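Local coordinates for protein TipC2 (Streptococcus intermedius B196, PDB 6DHX) that probably acts as an immunity protein, recognising and neutralising an antibacterial toxin exported by the type VII secretion system, at residues Phe83-Lys86 and Asn87-Leu91; Ala142-Lys146 and Tyr147-Ala151. One frame throughout, in Å; residues are numbered along the deposited sequence.

How the contacts relate
Followed from the N terminus, the chain passes helix 21-32 and the first strands of a largely antiparallel sheet before reaching contact 1. There, residues 83-91 form the hairpin loop after strand 74-82 and the first residues of strand 89-99. The sheet then continues through strands 102-111, 116-127 and 130-134, and contact 2 follows at residues 142-151, where helix 137-146 ends and the chain turns into the long helix 151-173. The two contacts lie in series, neither nested nor crossed. The centres of contacts 1 and 2 are about 31 Å apart, on opposite sides of the chain's centre; the nearest atoms of contacts 1 and 2 are about 16 Å apart. Strand 89-99 relates them: contact 1 includes its start, whereas Ile98 near its end meets side chains of contact 2.

Contact 1 (Phe83-Lys86 and Asn87-Leu91); sequences FLNK and NNNIL. With SO4 (sulfate ion), chain D.
Asn85 and Asn88 meet within a beta-hairpin loop, the connection between antiparallel strands 74-82 and 89-99, and their amide planes stand almost at right angles, 85° apart. The Asn85 amide lies against the backbone of Asn87 and Asn88: OD1 packs on CA of Asn88 at 3.3 Å, and ND2 gives a weak, bent hydrogen bond to Asn87 O at 3.2 Å. With chi1 at 58°, CG of Asn85 sits between its own N and carbonyl carbon, a setting that turns the amide onto the Asn87-Asn88 backbone. Across the bend itself, Asn88 N makes another weak bond, 3.3 Å long, to Lys86 O.

Asn87 O has a far straighter second donor. Asn89 ND2 reaches it over 2.8 Å with an N-H...O angle of 176°, and the oxygen lies in the Asn89 amide plane. One main-chain carbonyl thus receives two side-chain amides, the strong bond from the buried Asn89 and the weak one from Asn85. A water ties the loop further, accepting from Asn87 N at 3.1 Å and weakly from Asn85 ND2.

The Asn88 amide is held from elsewhere, with OD1 bonded to Gln113 and ND2 to Tyr26. Arg112 shares the sulfate, probably a crystallisation component, whose O1 accepts from Asn88 ND2 at 2.7 Å.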
ATOM      1  N   PHE A  83     -13.107   3.368  -4.184  1.00 23.80           N
ATOM      2  CA  PHE A  83     -13.915   2.920  -5.316  1.00 27.50           C
ATOM      3  C   PHE A  83     -14.736   4.027  -5.951  1.00 30.63           C
ATOM      4  O   PHE A  83     -15.156   3.895  -7.115  1.00 27.72           O
ATOM      5  CB  PHE A  83     -14.908   1.840  -4.871  1.00 25.16           C
ATOM      6  CG  PHE A  83     -14.295   0.593  -4.336  1.00 23.94           C
ATOM      7  CD1 PHE A  83     -13.272  -0.059  -5.017  1.00 24.04           C
ATOM      8  CD2 PHE A  83     -14.804   0.021  -3.146  1.00 28.04           C
ATOM      9  CE1 PHE A  83     -12.735  -1.246  -4.531  1.00 22.55           C
ATOM     10  CE2 PHE A  83     -14.263  -1.148  -2.656  1.00 21.49           C
ATOM     11  CZ  PHE A  83     -13.239  -1.799  -3.342  1.00 21.21           C
ATOM     12  N   LEU A  84     -15.032   5.082  -5.205  1.00 25.22           N
ATOM     13  CA  LEU A  84     -16.092   6.004  -5.595  1.00 28.56           C
ATOM     14  C   LEU A  84     -15.597   7.278  -6.275  1.00 34.02           C
ATOM     15  O   LEU A  84     -16.415   7.985  -6.874  1.00 38.71           O
ATOM     16  CB  LEU A  84     -16.894   6.421  -4.347  1.00 30.65           C
ATOM     17  CG  LEU A  84     -18.121   5.626  -3.923  1.00 42.87           C
ATOM     18  CD1 LEU A  84     -17.994   4.139  -4.148  1.00 37.87           C
ATOM     19  CD2 LEU A  84     -18.507   5.959  -2.462  1.00 38.77           C
ATOM     20  N   ASN A  85     -14.326   7.634  -6.134  1.00 28.96           N
ATOM     21  CA  ASN A  85     -13.842   8.930  -6.605  1.00 32.06           C
ATOM     22  C   ASN A  85     -13.379   8.829  -8.064  1.00 31.42           C
ATOM     23  O   ASN A  85     -13.301   7.742  -8.638  1.00 30.32           O
ATOM     24  CB  ASN A  85     -12.700   9.429  -5.724  1.00 36.55           C
ATOM     25  CG  ASN A  85     -11.532   8.461  -5.681  1.00 36.89           C
ATOM     26  OD1 ASN A  85     -11.727   7.232  -5.755  1.00 35.70           O
ATOM     27  ND2 ASN A  85     -10.319   8.992  -5.550  1.00 34.40           N
ATOM     28  N   LYS A  86     -13.061   9.984  -8.659  1.00 30.87           N
ATOM     29  CA  LYS A  86     -12.674   9.992 -10.073  1.00 28.34           C
ATOM     30  C   LYS A  86     -11.320   9.334 -10.272  1.00 28.97           C
ATOM     31  O   LYS A  86     -11.096   8.660 -11.282  1.00 30.64           O
ATOM     32  CB  LYS A  86     -12.647  11.418 -10.612  1.00 34.90           C
ATOM     33  CG  LYS A  86     -14.029  12.015 -10.798  1.00 41.53           C
ATOM     34  CD  LYS A  86     -13.898  13.463 -11.291  1.00 42.46           C
ATOM     35  CE  LYS A  86     -15.271  14.099 -11.441  1.00 54.10           C
ATOM     36  NZ  LYS A  86     -15.151  15.542 -11.806  1.00 62.37           N
ATOM     37  N   ASN A  87     -10.410   9.517  -9.325  1.00 25.55           N
ATOM     38  CA  ASN A  87      -9.088   8.879  -9.388  1.00 26.06           C
ATOM     39  C   ASN A  87      -9.079   7.608  -8.534  1.00 21.77           C
ATOM     40  O   ASN A  87      -8.347   7.440  -7.521  1.00 26.81           O
ATOM     41  CB  ASN A  87      -8.005   9.875  -8.944  1.00 30.97           C
ATOM     42  CG  ASN A  87      -6.615   9.445  -9.401  1.00 38.44           C
ATOM     43  OD1 ASN A  87      -6.476   8.679 -10.363  1.00 33.84           O
ATOM     44  ND2 ASN A  87      -5.591   9.896  -8.695  1.00 36.36           N
ATOM     45  N   ASN A  88      -9.920   6.659  -8.931  1.00 20.34           N
ATOM     46  CA  ASN A  88     -10.132   5.526  -8.053  1.00 21.17           C
ATOM     47  C   ASN A  88      -8.908   4.610  -8.086  1.00 23.85           C
ATOM     48  O   ASN A  88      -8.145   4.612  -9.044  1.00 23.26           O
ATOM     49  CB  ASN A  88     -11.406   4.791  -8.454  1.00 21.20           C
ATOM     50  CG  ASN A  88     -11.372   4.275  -9.907  1.00 23.10           C
ATOM     51  OD1 ASN A  88     -10.943   4.973 -10.834  1.00 26.44           O
ATOM     52  ND2 ASN A  88     -11.869   3.046 -10.103  1.00 24.21           N
ATOM     53  N   ASN A  89      -8.672   3.884  -6.990  1.00 20.26           N
ATOM     54  CA  ASN A  89      -7.322   3.349  -6.798  1.00 18.69           C
ATOM     55  C   ASN A  89      -7.316   2.349  -5.644  1.00 22.26           C
ATOM     56  O   ASN A  89      -8.253   2.283  -4.849  1.00 22.45           O
ATOM     57  CB  ASN A  89      -6.295   4.490  -6.518  1.00 19.64           C
ATOM     58  CG  ASN A  89      -6.517   5.193  -5.162  1.00 24.40           C
ATOM     59  OD1 ASN A  89      -6.044   4.709  -4.130  1.00 24.23           O
ATOM     60  ND2 ASN A  89      -7.238   6.352  -5.171  1.00 22.89           N
ATOM     61  N   ILE A  90      -6.232   1.571  -5.572  1.00 18.99           N
ATOM     62  CA  ILE A  90      -5.832   0.870  -4.350  1.00 19.36           C
ATOM     63  C   ILE A  90      -4.547   1.515  -3.891  1.00 21.49           C
ATOM     64  O   ILE A  90      -3.687   1.860  -4.715  1.00 27.09           O
ATOM     65  CB  ILE A  90      -5.542  -0.620  -4.574  1.00 25.27           C
ATOM     66  CG1 ILE A  90      -6.585  -1.301  -5.381  1.00 42.33           C
ATOM     67  CG2 ILE A  90      -5.185  -1.317  -3.298  1.00 33.02           C
ATOM     68  CD1 ILE A  90      -5.829  -1.958  -6.517  1.00 59.64           C
ATOM     69  N   LEU A  91      -4.405   1.675  -2.584  1.00 18.42           N
ATOM     70  CA  LEU A  91      -3.178   2.240  -2.011  1.00 18.98           C
ATOM     71  C   LEU A  91      -2.635   1.209  -1.036  1.00 23.37           C
ATOM     72  O   LEU A  91      -3.327   0.854  -0.073  1.00 25.07           O
ATOM     73  CB  LEU A  91      -3.472   3.546  -1.285  1.00 22.40           C
ATOM     74  CG  LEU A  91      -2.301   3.971  -0.381  1.00 25.70           C
ATOM     75  CD1 LEU A  91      -1.107   4.470  -1.273  1.00 27.72           C
ATOM     76  CD2 LEU A  91      -2.776   5.057   0.534  1.00 30.42           C
TER
HETATM   77  S   SO4 D 301     -13.260   1.111 -12.898  1.00 29.44           S
HETATM   78  O1  SO4 D 301     -11.974   1.402 -12.293  1.00 31.35           O
HETATM   79  O2  SO4 D 301     -13.148   1.020 -14.333  1.00 35.94           O
HETATM   80  O3  SO4 D 301     -14.187   2.155 -12.493  1.00 33.28           O
HETATM   81  O4  SO4 D 301     -13.674  -0.176 -12.471  1.00 31.34           O
HETATM   82  O   HOH W   1     -10.452  11.845  -7.290  1.00 42.38           O

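Contact 2 (Ala142-Lys146 and Tyr147-Ala151); sequences AYLKK and YGITA
Leu144 O accepts a nearly linear hydrogen bond from Ile149 N, 2.9 Å long with an N-H...O angle of 176°, although the donor stands above the carbonyl plane. At the acceptor the neighbouring bond is further out of line: Gly148 N, 3.2 Å from Lys145 O, stands much farther above that carbonyl's plane. Just before these, Tyr147 N makes a regular helical bond of 3.1 Å to Tyr143 O.

Six-to-one and five-to-two bonds of this kind, with Gly148 at positive phi as the C-prime residue, define a Schellman motif, here ending helix 137-146. The motif's usual apolar partner pair is present as well. Ile149 turns back across Leu144, the two side chains meeting at an oblique angle with CD1 of Ile149 3.9 Å from CD2 of Leu144. Beyond them, Leu144 packs on Val104 and Trp195, and Ile149 on Ile98, joining the helix end to the sheet and the C terminus.

On another flank, Lys146 and Tyr147 run side by side in the same direction. Chi1 of Lys146, 175°, places CG anti to the backbone N, from where it sits over the centre of the Tyr147 ring in a CH-pi contact, 4.2 Å from the centroid and only 9° off the normal. The lysine chain stays extended along the ring toward its hydroxyl, and a water bridges the two ends, 3.1 Å from Lys146 NZ and 2.7 Å from Tyr147 OH. CE2 of Tyr147 also lies at the edge of the Tyr143 ring, 4.4 Å from Tyr143 CD1.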
ATOM      1  N   ALA A 142      16.325  14.714   2.682  1.00 31.49           N
ATOM      2  CA  ALA A 142      17.220  15.086   3.782  1.00 32.64           C
ATOM      3  C   ALA A 142      17.118  14.098   4.949  1.00 37.43           C
ATOM      4  O   ALA A 142      18.139  13.735   5.556  1.00 37.39           O
ATOM      5  CB  ALA A 142      16.939  16.516   4.262  1.00 33.18           C
ATOM      6  N   TYR A 143      15.896  13.683   5.299  1.00 34.51           N
ATOM      7  CA  TYR A 143      15.746  12.690   6.354  1.00 40.00           C
ATOM      8  C   TYR A 143      16.374  11.376   5.939  1.00 37.46           C
ATOM      9  O   TYR A 143      17.017  10.703   6.759  1.00 37.67           O
ATOM     10  CB  TYR A 143      14.269  12.473   6.706  1.00 34.62           C
ATOM     11  CG  TYR A 143      13.699  13.559   7.555  1.00 37.45           C
ATOM     12  CD1 TYR A 143      13.905  13.571   8.938  1.00 41.21           C
ATOM     13  CD2 TYR A 143      12.979  14.604   6.971  1.00 35.46           C
ATOM     14  CE1 TYR A 143      13.407  14.607   9.717  1.00 44.12           C
ATOM     15  CE2 TYR A 143      12.485  15.638   7.729  1.00 36.90           C
ATOM     16  CZ  TYR A 143      12.686  15.632   9.096  1.00 40.55           C
ATOM     17  OH  TYR A 143      12.161  16.664   9.835  1.00 45.04           O
ATOM     18  N   LEU A 144      16.141  10.952   4.687  1.00 33.60           N
ATOM     19  CA  LEU A 144      16.694   9.666   4.261  1.00 34.98           C
ATOM     20  C   LEU A 144      18.212   9.700   4.330  1.00 40.12           C
ATOM     21  O   LEU A 144      18.843   8.764   4.849  1.00 41.18           O
ATOM     22  CB  LEU A 144      16.229   9.316   2.845  1.00 33.61           C
ATOM     23  CG  LEU A 144      14.718   9.167   2.706  1.00 34.56           C
ATOM     24  CD1 LEU A 144      14.394   8.861   1.255  1.00 36.42           C
ATOM     25  CD2 LEU A 144      14.181   8.017   3.599  1.00 32.89           C
ATOM     26  N   LYS A 145      18.811  10.786   3.820  1.00 39.75           N
ATOM     27  CA  LYS A 145      20.273  10.937   3.883  1.00 37.17           C
ATOM     28  C   LYS A 145      20.777  10.936   5.321  1.00 44.15           C
ATOM     29  O   LYS A 145      21.803  10.312   5.626  1.00 45.36           O
ATOM     30  CB  LYS A 145      20.697  12.211   3.158  1.00 41.62           C
ATOM     31  CG  LYS A 145      22.230  12.453   3.165  1.00 48.52           C
ATOM     32  CD  LYS A 145      22.524  13.841   2.556  1.00 50.31           C
ATOM     33  CE  LYS A 145      24.001  14.211   2.634  1.00 59.65           C
ATOM     34  NZ  LYS A 145      24.154  15.689   2.475  1.00 59.09           N
ATOM     35  N   LYS A 146      20.079  11.621   6.221  1.00 41.83           N
ATOM     36  CA  LYS A 146      20.527  11.650   7.613  1.00 45.46           C
ATOM     37  C   LYS A 146      20.599  10.249   8.202  1.00 45.92           C
ATOM     38  O   LYS A 146      21.584   9.884   8.851  1.00 48.35           O
ATOM     39  CB  LYS A 146      19.607  12.536   8.440  1.00 43.83           C
ATOM     40  CG  LYS A 146      19.897  12.535   9.892  1.00 48.27           C
ATOM     41  CD  LYS A 146      19.076  13.604  10.589  1.00 48.68           C
ATOM     42  CE  LYS A 146      19.547  13.734  12.038  1.00 53.47           C
ATOM     43  NZ  LYS A 146      18.445  14.289  12.865  1.00 54.83           N
ATOM     44  N   TYR A 147      19.583   9.435   7.964  1.00 42.47           N
ATOM     45  CA  TYR A 147      19.538   8.114   8.557  1.00 44.62           C
ATOM     46  C   TYR A 147      20.147   7.035   7.666  1.00 46.87           C
ATOM     47  O   TYR A 147      19.999   5.846   7.966  1.00 54.37           O
ATOM     48  CB  TYR A 147      18.092   7.790   8.942  1.00 47.73           C
ATOM     49  CG  TYR A 147      17.651   8.695  10.066  1.00 45.04           C
ATOM     50  CD1 TYR A 147      18.192   8.545  11.340  1.00 50.57           C
ATOM     51  CD2 TYR A 147      16.735   9.706   9.864  1.00 41.65           C
ATOM     52  CE1 TYR A 147      17.830   9.380  12.368  1.00 51.05           C
ATOM     53  CE2 TYR A 147      16.377  10.572  10.898  1.00 46.45           C
ATOM     54  CZ  TYR A 147      16.916  10.382  12.153  1.00 50.15           C
ATOM     55  OH  TYR A 147      16.570  11.205  13.200  1.00 55.23           O
ATOM     56  N   GLY A 148      20.843   7.419   6.598  1.00 44.23           N
ATOM     57  CA  GLY A 148      21.538   6.464   5.749  1.00 46.59           C
ATOM     58  C   GLY A 148      20.666   5.528   4.925  1.00 45.30           C
ATOM     59  O   GLY A 148      21.042   4.379   4.704  1.00 50.37           O
ATOM     60  N   ILE A 149      19.527   6.001   4.434  1.00 42.32           N
ATOM     61  CA  ILE A 149      18.625   5.182   3.640  1.00 38.30           C
ATOM     62  C   ILE A 149      18.818   5.519   2.167  1.00 40.44           C
ATOM     63  O   ILE A 149      18.524   6.636   1.736  1.00 40.54           O
ATOM     64  CB  ILE A 149      17.175   5.419   4.064  1.00 40.10           C
ATOM     65  CG1 ILE A 149      17.062   5.140   5.557  1.00 46.68           C
ATOM     66  CG2 ILE A 149      16.237   4.545   3.224  1.00 35.10           C
ATOM     67  CD1 ILE A 149      15.735   5.447   6.102  1.00 53.39           C
ATOM     68  N   THR A 150      19.283   4.546   1.387  1.00 39.37           N
ATOM     69  CA  THR A 150      19.560   4.759  -0.024  1.00 40.76           C
ATOM     70  C   THR A 150      18.379   4.346  -0.880  1.00 45.52           C
ATOM     71  O   THR A 150      17.444   3.680  -0.419  1.00 43.98           O
ATOM     72  CB  THR A 150      20.792   3.956  -0.447  1.00 45.24           C
ATOM     73  OG1 THR A 150      20.499   2.560  -0.326  1.00 47.16           O
ATOM     74  CG2 THR A 150      22.011   4.326   0.443  1.00 47.02           C
ATOM     75  N   ALA A 151      18.440   4.713  -2.165  1.00 40.40           N
ATOM     76  CA  ALA A 151      17.426   4.190  -3.086  1.00 41.06           C
ATOM     77  C   ALA A 151      17.418   2.663  -3.097  1.00 44.09           C
ATOM     78  O   ALA A 151      16.351   2.030  -3.199  1.00 42.88           O
ATOM     79  CB  ALA A 151      17.672   4.736  -4.494  1.00 43.51           C
TER
HETATM   80  O   HOH W   2      15.470  13.611  12.747  1.00 51.04           O